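Local coordinates for axin interactor, dorsalization-associated protein (Danio rerio, PDB 2QZQ) that acts as a ventralizing factor in the embryo, binding axin and disrupting its homodimerization so that axin-mediated JNK activation is inhibited, at residues A[112-122]-A[142-150]. Sequence-based numbering, arbitrary orientation.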
loop_
_atom_site.group_PDB
_atom_site.type_symbol
_atom_site.label_atom_id
_atom_site.label_comp_id
_atom_site.label_asym_id
_atom_site.label_seq_id
_atom_site.Cartn_x
_atom_site.Cartn_y
_atom_site.Cartn_z
ATOM N N GLU A 112 1.439 -12.511 -6.351
ATOM C CA GLU A 112 1.155 -12.471 -4.915
ATOM C C GLU A 112 -0.304 -12.171 -4.571
ATOM O O GLU A 112 -0.687 -12.162 -3.389
ATOM C CB GLU A 112 2.040 -11.449 -4.213
ATOM C CG GLU A 112 3.507 -11.758 -4.302
ATOM C CD GLU A 112 4.318 -10.759 -3.526
ATOM O OE1 GLU A 112 4.408 -10.937 -2.306
ATOM O OE2 GLU A 112 4.863 -9.815 -4.131
ATOM N N ILE A 113 -1.110 -11.926 -5.600
ATOM C CA ILE A 113 -2.534 -11.668 -5.404
ATOM C C ILE A 113 -3.239 -13.007 -5.225
ATOM O O ILE A 113 -3.257 -13.822 -6.155
ATOM C CB ILE A 113 -3.144 -10.874 -6.583
ATOM C CG1 ILE A 113 -2.440 -9.516 -6.705
ATOM C CG2 ILE A 113 -4.652 -10.704 -6.360
ATOM C CD1 ILE A 113 -2.833 -8.702 -7.914
ATOM N N LYS A 114 -3.762 -13.215 -4.018
ATOM C CA LYS A 114 -4.413 -14.438 -3.555
ATOM C C LYS A 114 -5.288 -14.044 -2.350
ATOM O O LYS A 114 -4.949 -13.107 -1.618
ATOM C CB LYS A 114 -3.375 -15.525 -3.181
ATOM C CG LYS A 114 -2.541 -15.223 -1.941
ATOM C CD LYS A 114 -1.749 -16.440 -1.422
ATOM C CE LYS A 114 -0.762 -16.074 -0.274
ATOM N NZ LYS A 114 -1.031 -14.784 0.486
ATOM N N PRO A 115 -6.421 -14.743 -2.129
ATOM C CA PRO A 115 -7.317 -14.398 -1.020
ATOM C C PRO A 115 -6.670 -14.508 0.367
ATOM O O PRO A 115 -5.758 -15.315 0.563
ATOM C CB PRO A 115 -8.465 -15.406 -1.171
ATOM C CG PRO A 115 -7.901 -16.510 -1.950
ATOM C CD PRO A 115 -6.934 -15.894 -2.901
ATOM N N GLY A 116 -7.117 -13.681 1.311
ATOM C CA GLY A 116 -6.710 -13.847 2.697
ATOM C C GLY A 116 -5.645 -12.882 3.188
ATOM O O GLY A 116 -5.262 -11.955 2.464
ATOM N N PRO A 117 -5.188 -13.087 4.435
ATOM C CA PRO A 117 -4.146 -12.268 5.055
ATOM C C PRO A 117 -2.788 -12.407 4.372
ATOM O O PRO A 117 -2.403 -13.486 3.918
ATOM C CB PRO A 117 -4.075 -12.811 6.481
ATOM C CG PRO A 117 -4.544 -14.237 6.361
ATOM C CD PRO A 117 -5.658 -14.141 5.359
ATOM N N ILE A 118 -2.083 -11.286 4.283
ATOM C CA ILE A 118 -0.686 -11.268 3.843
ATOM C C ILE A 118 0.069 -10.217 4.674
ATOM O O ILE A 118 -0.494 -9.163 5.003
ATOM C CB ILE A 118 -0.563 -10.957 2.310
ATOM C CG1 ILE A 118 0.898 -11.027 1.830
ATOM C CG2 ILE A 118 -1.228 -9.615 1.939
ATOM C CD1 ILE A 118 1.026 -10.836 0.342
ATOM N N VAL A 119 1.317 -10.521 5.041
ATOM C CA VAL A 119 2.192 -9.502 5.615
ATOM C C VAL A 119 3.314 -9.200 4.608
ATOM O O VAL A 119 3.815 -10.099 3.900
ATOM C CB VAL A 119 2.734 -9.871 7.054
ATOM C CG1 VAL A 119 1.560 -10.165 8.031
ATOM C CG2 VAL A 119 3.700 -11.033 7.006
ATOM N N ILE A 120 3.658 -7.928 4.490
ATOM C CA ILE A 120 4.644 -7.517 3.523
ATOM C C ILE A 120 5.640 -6.605 4.252
ATOM O O ILE A 120 5.244 -5.712 5.021
ATOM C CB ILE A 120 4.040 -6.701 2.358
ATOM C CG1 ILE A 120 2.900 -7.451 1.650
ATOM C CG2 ILE A 120 5.146 -6.328 1.355
ATOM C CD1 ILE A 120 2.125 -6.576 0.658
ATOM N N GLU A 121 6.924 -6.853 3.987
ATOM C CA GLU A 121 8.027 -6.078 4.576
ATOM C C GLU A 121 8.146 -4.662 3.995
ATOM O O GLU A 121 7.725 -4.385 2.847
ATOM C CB GLU A 121 9.361 -6.843 4.406
ATOM C CG GLU A 121 9.960 -6.793 2.976
ATOM C CD GLU A 121 9.393 -7.854 2.023
ATOM O OE1 GLU A 121 8.320 -8.427 2.295
ATOM O OE2 GLU A 121 10.017 -8.083 0.964
ATOM N N LEU A 122 8.753 -3.774 4.781
ATOM C CA LEU A 122 8.918 -2.380 4.372
ATOM C C LEU A 122 10.353 -2.091 3.942
ATOM O O LEU A 122 11.306 -2.547 4.583
ATOM C CB LEU A 122 8.523 -1.412 5.499
ATOM C CG LEU A 122 7.007 -1.703 5.664
ATOM C CD1 LEU A 122 6.527 -1.776 7.065
ATOM C CD2 LEU A 122 6.145 -0.892 4.732
ATOM N N LEU A 142 7.952 -6.250 12.052
ATOM C CA LEU A 142 7.029 -5.136 11.918
ATOM C C LEU A 142 6.748 -4.960 10.436
ATOM O O LEU A 142 7.631 -4.530 9.660
ATOM C CB LEU A 142 7.654 -3.855 12.521
ATOM C CG LEU A 142 7.878 -3.941 14.031
ATOM C CD1 LEU A 142 8.805 -2.785 14.504
ATOM C CD2 LEU A 142 6.528 -3.928 14.777
ATOM N N TYR A 143 5.533 -5.330 10.053
ATOM C CA TYR A 143 5.123 -5.474 8.652
ATOM C C TYR A 143 3.904 -4.635 8.330
ATOM O O TYR A 143 3.202 -4.156 9.222
ATOM C CB TYR A 143 4.738 -6.943 8.390
ATOM C CG TYR A 143 5.866 -7.949 8.544
ATOM C CD1 TYR A 143 6.811 -8.099 7.532
ATOM C CD2 TYR A 143 5.937 -8.792 9.657
ATOM C CE1 TYR A 143 7.832 -9.020 7.628
ATOM C CE2 TYR A 143 6.970 -9.721 9.781
ATOM C CZ TYR A 143 7.911 -9.829 8.753
ATOM O OH TYR A 143 8.922 -10.740 8.811
ATOM N N LEU A 144 3.618 -4.503 7.050
ATOM C CA LEU A 144 2.300 -4.060 6.599
ATOM C C LEU A 144 1.377 -5.288 6.539
ATOM O O LEU A 144 1.695 -6.273 5.871
ATOM C CB LEU A 144 2.408 -3.400 5.220
ATOM C CG LEU A 144 1.119 -2.922 4.551
ATOM C CD1 LEU A 144 0.464 -1.738 5.327
ATOM C CD2 LEU A 144 1.379 -2.573 3.089
ATOM N N HIS A 145 0.239 -5.210 7.233
ATOM C CA HIS A 145 -0.724 -6.326 7.298
ATOM C C HIS A 145 -1.911 -5.970 6.450
ATOM O O HIS A 145 -2.566 -4.941 6.699
ATOM C CB HIS A 145 -1.225 -6.522 8.718
ATOM C CG HIS A 145 -0.217 -7.109 9.650
ATOM N ND1 HIS A 145 0.875 -6.406 10.115
ATOM C CD2 HIS A 145 -0.149 -8.328 10.227
ATOM C CE1 HIS A 145 1.578 -7.172 10.933
ATOM N NE2 HIS A 145 0.971 -8.340 11.021
ATOM N N LEU A 146 -2.162 -6.797 5.427
ATOM C CA LEU A 146 -3.295 -6.635 4.517
ATOM C C LEU A 146 -4.213 -7.858 4.525
ATOM O O LEU A 146 -3.801 -8.962 4.928
ATOM C CB LEU A 146 -2.835 -6.417 3.061
ATOM C CG LEU A 146 -1.745 -5.387 2.744
ATOM C CD1 LEU A 146 -1.314 -5.495 1.282
ATOM C CD2 LEU A 146 -2.252 -4.001 3.092
ATOM N N ASN A 147 -5.448 -7.639 4.084
ATOM C CA ASN A 147 -6.359 -8.750 3.723
ATOM C C ASN A 147 -6.803 -8.546 2.292
ATOM O O ASN A 147 -7.241 -7.445 1.928
ATOM C CB ASN A 147 -7.566 -8.844 4.673
ATOM C CG ASN A 147 -8.373 -10.130 4.475
ATOM O OD1 ASN A 147 -7.815 -11.203 4.434
ATOM N ND2 ASN A 147 -9.686 -10.005 4.333
ATOM N N GLN A 148 -6.658 -9.594 1.467
ATOM C CA GLN A 148 -7.066 -9.539 0.060
ATOM C C GLN A 148 -8.411 -10.244 -0.133
ATOM O O GLN A 148 -8.626 -11.341 0.392
ATOM C CB GLN A 148 -6.035 -10.204 -0.873
ATOM C CG GLN A 148 -4.582 -9.919 -0.543
ATOM C CD GLN A 148 -3.661 -10.257 -1.690
ATOM O OE1 GLN A 148 -3.962 -9.965 -2.852
ATOM N NE2 GLN A 148 -2.523 -10.880 -1.375
ATOM N N THR A 149 -9.307 -9.588 -0.860
ATOM C CA THR A 149 -10.590 -10.173 -1.240
ATOM C C THR A 149 -10.721 -10.036 -2.736
ATOM O O THR A 149 -10.608 -8.931 -3.297
ATOM C CB THR A 149 -11.804 -9.473 -0.593
ATOM O OG1 THR A 149 -11.591 -9.329 0.811
ATOM C CG2 THR A 149 -13.089 -10.293 -0.838
ATOM N N LEU A 150 -10.997 -11.171 -3.377
ATOM C CA LEU A 150 -11.173 -11.214 -4.810
ATOM C C LEU A 150 -12.664 -11.355 -5.121
ATOM O O LEU A 150 -13.343 -12.245 -4.594
ATOM C CB LEU A 150 -10.309 -12.323 -5.424
ATOM C CG LEU A 150 -8.802 -12.022 -5.568
ATOM C CD1 LEU A 150 -8.060 -12.039 -4.240
ATOM C CD2 LEU A 150 -8.152 -12.994 -6.545
HETATM O O HOH W 1 -3.003 -13.020 0.610
HETATM O O HOH W 2 9.243 -5.206 7.562
#
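Gln148 reaches from its strand into the bend 112-115, where its NE2 donates to Glu112 O at 3.0 Å; the N-H points almost straight at the oxygen (164°), which lies near the amide plane. Its OE1 takes a weak bond from Lys114 N (3.5 Å), so both ends of the amide meet backbone, and Ile118 CG2 lies 3.8 Å from NE2. With CG anti to the carbonyl carbon (chi1 -41°) and the chain extended beyond it, the side chain spans the bend. Replacing Gln148 by alanine would remove the amide and is likely to leave Glu112 O without this donor and Lys114 N without its weak acceptor.

Backbone bonds run in reciprocal pairs at Gly116-Gln148, Ile118-Leu146 and Ile120-Leu144, defining an antiparallel register. On the face carrying Gln148, Ile120 CD1 meets Leu146 CD1 at 3.7 Å, and Phe88 of strand 85-94 packs on Leu144 and Leu146 within the sandwich. On the other face Val119 straddles two rings: CG1 sits over the His145 imidazole, 3.7 Å from its centroid, while CG2 lies over the Tyr143 ring, 4.2 Å from its centroid and 15° off the normal.

Strands 99-109 and 15-24 flank the pair in this C-terminal C2-type domain. Backbone hydrogen bonds thus join the strands, with apolar and CH-pi packing on the faces, while the polar amide of a buried glutamine ties the preceding bend to the strand through one good bond and one weak.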